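Local structure of Sel1 repeat family protein (Pseudomonas aeruginosa, 6LCH) at residues K185-Y190 with S206-S211; S193-G198 with N248-Y253; K236-E239 with R245-N248. The protein serves as a type VI secretion immunity protein, probably protecting the cell against the toxic effector PldB. All coordinates share one frame; numbering follows the deposited sequence.

Contact 1: residues K185-Y190 with S206-S211; sequences KALVYY and SRVFGS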
loop_
_atom_site.group_PDB
_atom_site.type_symbol
_atom_site.label_atom_id
_atom_site.label_comp_id
_atom_site.label_asym_id
_atom_site.label_seq_id
_atom_site.Cartn_x
_atom_site.Cartn_y
_atom_site.Cartn_z
ATOM N N LYS A 185 8.783 18.262 7.340
ATOM C CA LYS A 185 8.951 17.416 6.164
ATOM C C LYS A 185 8.227 16.091 6.336
ATOM O O LYS A 185 7.738 15.519 5.355
ATOM C CB LYS A 185 10.433 17.178 5.889
ATOM C CG LYS A 185 10.716 16.549 4.539
ATOM C CD LYS A 185 12.170 16.723 4.162
ATOM C CE LYS A 185 12.319 17.414 2.827
ATOM N NZ LYS A 185 13.746 17.749 2.568
ATOM N N ALA A 186 8.145 15.591 7.571
ATOM C CA ALA A 186 7.359 14.391 7.830
ATOM C C ALA A 186 5.883 14.644 7.566
ATOM O O ALA A 186 5.200 13.807 6.965
ATOM C CB ALA A 186 7.573 13.922 9.269
ATOM N N LEU A 187 5.383 15.805 7.995
ATOM C CA LEU A 187 3.977 16.139 7.792
ATOM C C LEU A 187 3.639 16.273 6.313
ATOM O O LEU A 187 2.520 15.947 5.903
ATOM C CB LEU A 187 3.642 17.431 8.539
ATOM C CG LEU A 187 2.195 17.648 8.984
ATOM C CD1 LEU A 187 1.750 16.569 9.962
ATOM C CD2 LEU A 187 2.043 19.026 9.606
ATOM N N VAL A 188 4.583 16.758 5.503
ATOM C CA VAL A 188 4.349 16.860 4.063
ATOM C C VAL A 188 4.087 15.480 3.475
ATOM O O VAL A 188 3.165 15.289 2.672
ATOM C CB VAL A 188 5.539 17.550 3.372
ATOM C CG1 VAL A 188 5.472 17.345 1.856
ATOM C CG2 VAL A 188 5.567 19.030 3.715
ATOM N N TYR A 189 4.880 14.490 3.891
ATOM C CA TYR A 189 4.788 13.158 3.306
ATOM C C TYR A 189 3.606 12.365 3.853
ATOM O O TYR A 189 3.010 11.562 3.125
ATOM C CB TYR A 189 6.095 12.408 3.535
ATOM C CG TYR A 189 7.103 12.675 2.449
ATOM C CD1 TYR A 189 8.363 13.174 2.741
ATOM C CD2 TYR A 189 6.778 12.448 1.120
ATOM C CE1 TYR A 189 9.283 13.419 1.732
ATOM C CE2 TYR A 189 7.681 12.691 0.112
ATOM C CZ TYR A 189 8.931 13.171 0.421
ATOM O OH TYR A 189 9.817 13.402 -0.597
ATOM N N TYR A 190 3.271 12.547 5.132
ATOM C CA TYR A 190 2.042 11.953 5.646
ATOM C C TYR A 190 0.833 12.470 4.876
ATOM O O TYR A 190 -0.100 11.713 4.583
ATOM C CB TYR A 190 1.879 12.251 7.136
ATOM C CG TYR A 190 2.726 11.412 8.072
ATOM C CD1 TYR A 190 2.582 10.030 8.134
ATOM C CD2 TYR A 190 3.651 12.010 8.913
ATOM C CE1 TYR A 190 3.353 9.269 9.006
ATOM C CE2 TYR A 190 4.425 11.262 9.779
ATOM C CZ TYR A 190 4.272 9.898 9.827
ATOM O OH TYR A 190 5.053 9.170 10.698
ATOM N N SER A 206 -5.136 13.058 11.916
ATOM C CA SER A 206 -6.245 13.375 12.810
ATOM C C SER A 206 -5.759 13.572 14.240
ATOM O O SER A 206 -6.161 14.522 14.922
ATOM C CB SER A 206 -7.295 12.267 12.751
ATOM O OG SER A 206 -8.021 12.206 13.962
ATOM N N ARG A 207 -4.898 12.670 14.717
ATOM C CA ARG A 207 -4.363 12.796 16.069
ATOM C C ARG A 207 -3.319 13.899 16.168
ATOM O O ARG A 207 -3.193 14.534 17.223
ATOM C CB ARG A 207 -3.769 11.462 16.519
ATOM C CG ARG A 207 -4.671 10.271 16.239
ATOM C CD ARG A 207 -4.711 9.317 17.419
ATOM N NE ARG A 207 -4.892 10.010 18.691
ATOM C CZ ARG A 207 -4.121 9.833 19.758
ATOM N NH1 ARG A 207 -3.107 8.980 19.716
ATOM N NH2 ARG A 207 -4.364 10.510 20.873
ATOM N N VAL A 208 -2.566 14.137 15.091
ATOM C CA VAL A 208 -1.610 15.244 15.066
ATOM C C VAL A 208 -2.310 16.550 15.427
ATOM O O VAL A 208 -1.844 17.320 16.276
ATOM C CB VAL A 208 -0.933 15.331 13.686
ATOM C CG1 VAL A 208 -0.370 16.721 13.451
ATOM C CG2 VAL A 208 0.150 14.268 13.549
ATOM N N PHE A 209 -3.457 16.805 14.801
ATOM C CA PHE A 209 -4.209 18.029 15.034
ATOM C C PHE A 209 -5.333 17.836 16.047
ATOM O O PHE A 209 -6.245 18.667 16.122
ATOM C CB PHE A 209 -4.741 18.562 13.704
ATOM C CG PHE A 209 -3.657 18.823 12.699
ATOM C CD1 PHE A 209 -2.725 19.825 12.921
ATOM C CD2 PHE A 209 -3.546 18.051 11.553
ATOM C CE1 PHE A 209 -1.719 20.071 12.014
ATOM C CE2 PHE A 209 -2.534 18.288 10.638
ATOM C CZ PHE A 209 -1.618 19.299 10.869
ATOM N N GLY A 210 -5.276 16.766 16.835
ATOM C CA GLY A 210 -6.214 16.572 17.927
ATOM C C GLY A 210 -5.695 17.193 19.215
ATOM O O GLY A 210 -4.507 17.126 19.522
ATOM N N SER A 211 -6.612 17.804 19.967
ATOM C CA SER A 211 -6.228 18.448 21.219
ATOM C C SER A 211 -5.881 17.432 22.299
ATOM O O SER A 211 -5.038 17.707 23.160
ATOM C CB SER A 211 -7.355 19.356 21.695
ATOM O OG SER A 211 -8.501 18.599 22.041
#
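Leu187 reaches out from helix 183-195 with both methyl branches, one set against Val208 and the other against CZ of Phe209. Its CG lies anti to the backbone N (chi1 -154°), which carries the forked end across to the other segment. CD1 meets CG1 of Val208 at 4.1 Å, the two side chains slanting past each other. CD2 approaches CZ of Phe209 at 3.9 Å, and here the side chains run in from opposite directions, the methyl standing oblique to the ring plane. Together these contacts join two consecutive helices, 183-195 and 199-208, in an all-helical protein with Sel1 repeats, a family related to the TPR superhelices. Val208 belongs to the last turn of helix 199-208, whereas Phe209 is the first residue to leave helical geometry. Val208 CG1 also sits 3.7 Å above the Phe209 plane, over the ring centre, so this one methyl packs on a ring face and on Leu187 at once. All three residues are buried and purely apolar toward each other. Met219, Tyr221 and Leu255 pack on Leu187, while Leu227 of helix 225-240 and Pro256 touch Phe209.

Contact 2: residues S193-G198 with N248-Y253; sequences SVSQGG and NLIEDY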
loop_
_atom_site.group_PDB
_atom_site.type_symbol
_atom_site.label_atom_id
_atom_site.label_comp_id
_atom_site.label_asym_id
_atom_site.label_seq_id
_atom_site.Cartn_x
_atom_site.Cartn_y
_atom_site.Cartn_z
ATOM N N SER A 193 0.600 10.911 1.514
ATOM C CA SER A 193 0.054 9.575 1.722
ATOM C C SER A 193 -1.468 9.603 1.768
ATOM O O SER A 193 -2.128 8.744 1.172
ATOM C CB SER A 193 0.625 8.983 3.010
ATOM O OG SER A 193 0.182 7.652 3.206
ATOM N N VAL A 194 -2.041 10.589 2.461
ATOM C CA VAL A 194 -3.496 10.710 2.528
ATOM C C VAL A 194 -4.080 10.908 1.136
ATOM O O VAL A 194 -5.027 10.220 0.739
ATOM C CB VAL A 194 -3.897 11.858 3.471
ATOM C CG1 VAL A 194 -5.410 12.002 3.507
ATOM C CG2 VAL A 194 -3.343 11.619 4.859
ATOM N N SER A 195 -3.522 11.851 0.372
ATOM C CA SER A 195 -4.018 12.123 -0.973
ATOM C C SER A 195 -3.916 10.918 -1.899
ATOM O O SER A 195 -4.538 10.928 -2.968
ATOM C CB SER A 195 -3.266 13.307 -1.586
ATOM O OG SER A 195 -1.893 13.010 -1.782
ATOM N N GLN A 196 -3.160 9.887 -1.520
ATOM C CA GLN A 196 -3.037 8.662 -2.297
ATOM C C GLN A 196 -3.882 7.524 -1.740
ATOM O O GLN A 196 -3.708 6.376 -2.161
ATOM C CB GLN A 196 -1.573 8.224 -2.367
ATOM C CG GLN A 196 -0.648 9.205 -3.056
ATOM C CD GLN A 196 0.798 8.949 -2.702
ATOM O OE1 GLN A 196 1.091 8.284 -1.710
ATOM N NE2 GLN A 196 1.712 9.474 -3.509
ATOM N N GLY A 197 -4.799 7.812 -0.821
ATOM C CA GLY A 197 -5.590 6.772 -0.200
ATOM C C GLY A 197 -5.021 6.231 1.088
ATOM O O GLY A 197 -5.438 5.154 1.531
ATOM N N GLY A 198 -4.080 6.937 1.704
ATOM C CA GLY A 198 -3.482 6.478 2.939
ATOM C C GLY A 198 -4.425 6.528 4.121
ATOM O O GLY A 198 -4.759 7.610 4.613
ATOM N N ASN A 248 -7.103 16.928 -4.371
ATOM C CA ASN A 248 -7.079 18.343 -4.030
ATOM C C ASN A 248 -6.661 18.596 -2.589
ATOM O O ASN A 248 -6.597 19.756 -2.175
ATOM C CB ASN A 248 -8.454 18.971 -4.291
ATOM C CG ASN A 248 -8.824 18.971 -5.765
ATOM O OD1 ASN A 248 -8.412 19.853 -6.521
ATOM N ND2 ASN A 248 -9.605 17.979 -6.180
ATOM N N LEU A 249 -6.354 17.541 -1.829
ATOM C CA LEU A 249 -6.085 17.675 -0.397
ATOM C C LEU A 249 -4.924 18.625 -0.128
ATOM O O LEU A 249 -5.004 19.488 0.755
ATOM C CB LEU A 249 -5.799 16.293 0.196
ATOM C CG LEU A 249 -6.029 15.985 1.682
ATOM C CD1 LEU A 249 -4.773 15.378 2.266
ATOM C CD2 LEU A 249 -6.472 17.199 2.491
ATOM N N ILE A 250 -3.829 18.474 -0.875
ATOM C CA ILE A 250 -2.648 19.302 -0.640
ATOM C C ILE A 250 -2.986 20.775 -0.836
ATOM O O ILE A 250 -2.624 21.630 -0.018
ATOM C CB ILE A 250 -1.491 18.864 -1.554
ATOM C CG1 ILE A 250 -0.743 17.673 -0.952
ATOM C CG2 ILE A 250 -0.527 20.013 -1.786
ATOM C CD1 ILE A 250 -1.434 16.351 -1.150
ATOM N N GLU A 251 -3.697 21.090 -1.920
ATOM C CA GLU A 251 -4.018 22.481 -2.222
ATOM C C GLU A 251 -5.120 23.020 -1.316
ATOM O O GLU A 251 -5.084 24.189 -0.919
ATOM C CB GLU A 251 -4.424 22.612 -3.691
ATOM C CG GLU A 251 -4.883 24.003 -4.090
ATOM C CD GLU A 251 -5.960 23.978 -5.158
ATOM O OE1 GLU A 251 -6.323 22.870 -5.613
ATOM O OE2 GLU A 251 -6.442 25.064 -5.542
ATOM N N ASP A 252 -6.106 22.184 -0.977
ATOM C CA ASP A 252 -7.236 22.665 -0.190
ATOM C C ASP A 252 -6.839 23.004 1.244
ATOM O O ASP A 252 -7.435 23.900 1.853
ATOM C CB ASP A 252 -8.359 21.629 -0.189
ATOM C CG ASP A 252 -9.140 21.608 -1.492
ATOM O OD1 ASP A 252 -10.000 20.717 -1.645
ATOM O OD2 ASP A 252 -8.897 22.473 -2.361
ATOM N N TYR A 253 -5.851 22.304 1.802
ATOM C CA TYR A 253 -5.439 22.501 3.193
ATOM C C TYR A 253 -3.919 22.508 3.294
ATOM O O TYR A 253 -3.303 21.507 3.665
ATOM C CB TYR A 253 -6.019 21.412 4.099
ATOM C CG TYR A 253 -7.522 21.300 4.053
ATOM C CD1 TYR A 253 -8.321 22.074 4.884
ATOM C CD2 TYR A 253 -8.143 20.413 3.184
ATOM C CE1 TYR A 253 -9.694 21.972 4.846
ATOM C CE2 TYR A 253 -9.514 20.305 3.140
ATOM C CZ TYR A 253 -10.285 21.087 3.971
ATOM O OH TYR A 253 -11.657 20.982 3.936
#
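Val194 and Ser195 meet Leu249 and Ile250 where a Schellman motif closes helix 183-195, in a Sel1 repeat, and the short helix 249-252 packs against that end. In the motif Gly197, with its positive phi of 93°, is the C-prime residue: Gly198 N bonds Ser193 O at 2.7 Å and Gly197 N bonds Val194 O at 2.9 Å. Ser193 O is gripped twice, since Gln196 N also donates to it, and the N-H groups of Gln196 and Gly198 arrive from opposite faces of the carbonyl plane. The chain thus turns sharply, leaving Gly198 as N-cap of helix 199-208.

Across the contact the apolar part is Val194 against Leu249. CD1 of Leu249 comes up to CG1 of Val194 at 3.7 Å and to its CB at a similar distance, the two chains slanting across one another. With Leu249 CG anti to the backbone N (chi1 -155°), the branch is directed toward helix 183-195. Ile234 of helix 225-240 touches both Val194 and Leu249, and Ala201 and Leu205 of helix 199-208 also pack on Val194, so this pair is buried between several helices.

Ser195 and Leu249 are the closest backbone pair, their CA atoms 6.0 Å apart, with Ser195 CB 4.3 Å from Leu249 CB. On the more exposed side Ile250 bends its end back, though its CB does not head for the helix. The Ser195 hydroxyl is already spent on Val192 O, one turn back, and Ile250 CD1 only rests against it, 3.4 Å from Ser195 OG and 3.6 Å from Ser195 CB.

Contact 3: residues K236-E239 with R245-N248; sequences KKLE and RFPN
Leu238 and Phe246 make the main apolar contact between the C-terminal part of helix 225-240 and the loop that follows it. The two side chains lie antiparallel, each reaching past the other, and Leu238 comes to the edge of the ring rather than over a face: its CG lies in the ring plane, 3.6 Å from Phe246 CE1. Both leucine methyls straddle the same ring atom, CD1 and CD2 of Leu238 each lying 3.8 Å from Phe246 CE1. Leu238 CG is anti to its own carbonyl carbon (chi1 -75°), which brings the branch round to the ring although the CB starts off in another direction. Lys237 adds its aliphatic part, CG standing 4.2 Å from Phe246 CZ at the ring edge, before the rest of the chain turns off.

Around the charged groups the contact is looser. Arg245, bent at chi2 (-57°), curls back so that NH1 lies 4.2 Å from Leu238 CD2, with the methyl at the guanidinium edge; the same NH1 is hydrogen-bonded to Pro242 O. Within the helix, Lys236 NZ and Glu239 OE2 form a weak salt bridge of 3.4 Å, three residues apart along the exposed side.

Such a return, in which the loop leaving a helix folds back and lays an aromatic ring against that helix's last turn, here leads from helix 225-240 into helix 249-252 of an all-helical Sel1-repeat protein.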
loop_
_atom_site.group_PDB
_atom_site.type_symbol
_atom_site.label_atom_id
_atom_site.label_comp_id
_atom_site.label_asym_id
_atom_site.label_seq_id
_atom_site.Cartn_x
_atom_site.Cartn_y
_atom_site.Cartn_z
ATOM N N LYS A 236 -12.482 8.115 7.674
ATOM C CA LYS A 236 -13.732 7.366 7.638
ATOM C C LYS A 236 -14.136 7.045 6.205
ATOM O O LYS A 236 -14.617 5.942 5.925
ATOM C CB LYS A 236 -14.835 8.131 8.366
ATOM C CG LYS A 236 -14.622 8.194 9.864
ATOM C CD LYS A 236 -14.341 6.815 10.417
ATOM C CE LYS A 236 -15.603 6.214 11.000
ATOM N NZ LYS A 236 -15.403 4.799 11.410
ATOM N N LYS A 237 -13.907 7.979 5.277
ATOM C CA LYS A 237 -14.272 7.748 3.884
ATOM C C LYS A 237 -13.466 6.602 3.277
ATOM O O LYS A 237 -14.018 5.756 2.561
ATOM C CB LYS A 237 -14.081 9.041 3.098
ATOM C CG LYS A 237 -14.585 9.051 1.677
ATOM C CD LYS A 237 -16.111 9.032 1.550
ATOM C CE LYS A 237 -16.552 8.234 0.291
ATOM N NZ LYS A 237 -16.337 6.748 0.447
ATOM N N LEU A 238 -12.161 6.546 3.564
ATOM C CA LEU A 238 -11.332 5.472 3.021
ATOM C C LEU A 238 -11.607 4.150 3.720
ATOM O O LEU A 238 -11.406 3.083 3.131
ATOM C CB LEU A 238 -9.852 5.817 3.153
ATOM C CG LEU A 238 -9.244 6.848 2.213
ATOM C CD1 LEU A 238 -7.947 7.364 2.803
ATOM C CD2 LEU A 238 -9.000 6.238 0.846
ATOM N N GLU A 239 -12.048 4.204 4.975
ATOM C CA GLU A 239 -12.419 2.994 5.692
ATOM C C GLU A 239 -13.644 2.323 5.081
ATOM O O GLU A 239 -13.736 1.093 5.071
ATOM C CB GLU A 239 -12.654 3.342 7.152
ATOM C CG GLU A 239 -13.098 2.224 8.022
ATOM C CD GLU A 239 -12.600 2.455 9.433
ATOM O OE1 GLU A 239 -11.443 2.858 9.600
ATOM O OE2 GLU A 239 -13.364 2.303 10.399
ATOM N N ARG A 245 -9.471 8.475 -3.653
ATOM C CA ARG A 245 -8.288 9.306 -3.599
ATOM C C ARG A 245 -8.729 10.721 -3.258
ATOM O O ARG A 245 -9.924 11.010 -3.139
ATOM C CB ARG A 245 -7.517 9.232 -4.922
ATOM C CG ARG A 245 -7.021 7.825 -5.243
ATOM C CD ARG A 245 -6.141 7.297 -4.113
ATOM N NE ARG A 245 -5.700 5.917 -4.317
ATOM C CZ ARG A 245 -6.137 4.872 -3.615
ATOM N NH1 ARG A 245 -7.039 5.034 -2.659
ATOM N NH2 ARG A 245 -5.671 3.657 -3.874
ATOM N N PHE A 246 -7.755 11.608 -3.068
ATOM C CA PHE A 246 -8.015 12.981 -2.633
ATOM C C PHE A 246 -7.031 13.901 -3.338
ATOM O O PHE A 246 -6.070 14.396 -2.740
ATOM C CB PHE A 246 -7.920 13.087 -1.109
ATOM C CG PHE A 246 -8.884 12.186 -0.389
ATOM C CD1 PHE A 246 -8.535 10.882 -0.073
ATOM C CD2 PHE A 246 -10.151 12.633 -0.059
ATOM C CE1 PHE A 246 -9.425 10.049 0.566
ATOM C CE2 PHE A 246 -11.047 11.805 0.584
ATOM C CZ PHE A 246 -10.686 10.512 0.898
ATOM N N PRO A 247 -7.249 14.153 -4.633
ATOM C CA PRO A 247 -6.245 14.878 -5.429
ATOM C C PRO A 247 -6.174 16.370 -5.144
ATOM O O PRO A 247 -5.252 17.027 -5.644
ATOM C CB PRO A 247 -6.688 14.618 -6.879
ATOM C CG PRO A 247 -7.753 13.548 -6.798
ATOM C CD PRO A 247 -8.382 13.707 -5.456
ATOM N N ASN A 248 -7.103 16.928 -4.371
ATOM C CA ASN A 248 -7.079 18.343 -4.030
ATOM C C ASN A 248 -6.661 18.596 -2.589
ATOM O O ASN A 248 -6.597 19.756 -2.175
ATOM C CB ASN A 248 -8.454 18.971 -4.291
ATOM C CG ASN A 248 -8.824 18.971 -5.765
ATOM O OD1 ASN A 248 -8.412 19.853 -6.521
ATOM N ND2 ASN A 248 -9.605 17.979 -6.180
#

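How the contacts relate
The three contacts lie in the C-terminal part of the helical chain. Contacts 1 and 2 share helix 183-195, their centres about 12 Å apart, and their segments follow in the order 185-190, 193-198, 206-211, 248-253. Contact 1 ends at residue 211, ahead of contact 3 at 236, with centres about 16 Å apart and no touch. Contacts 2 and 3 lie closest, about 8 Å between centres, and share Asn248; Ser195 O and Phe246 N, 3.3 Å apart, probably form a hydrogen bond between them, and Leu238 CD1 packs on Gly197. Helix 183-195 is thus held to the end of helix 199-208 and to helix 249-252, while the loop after helix 225-240 closes in beside its end.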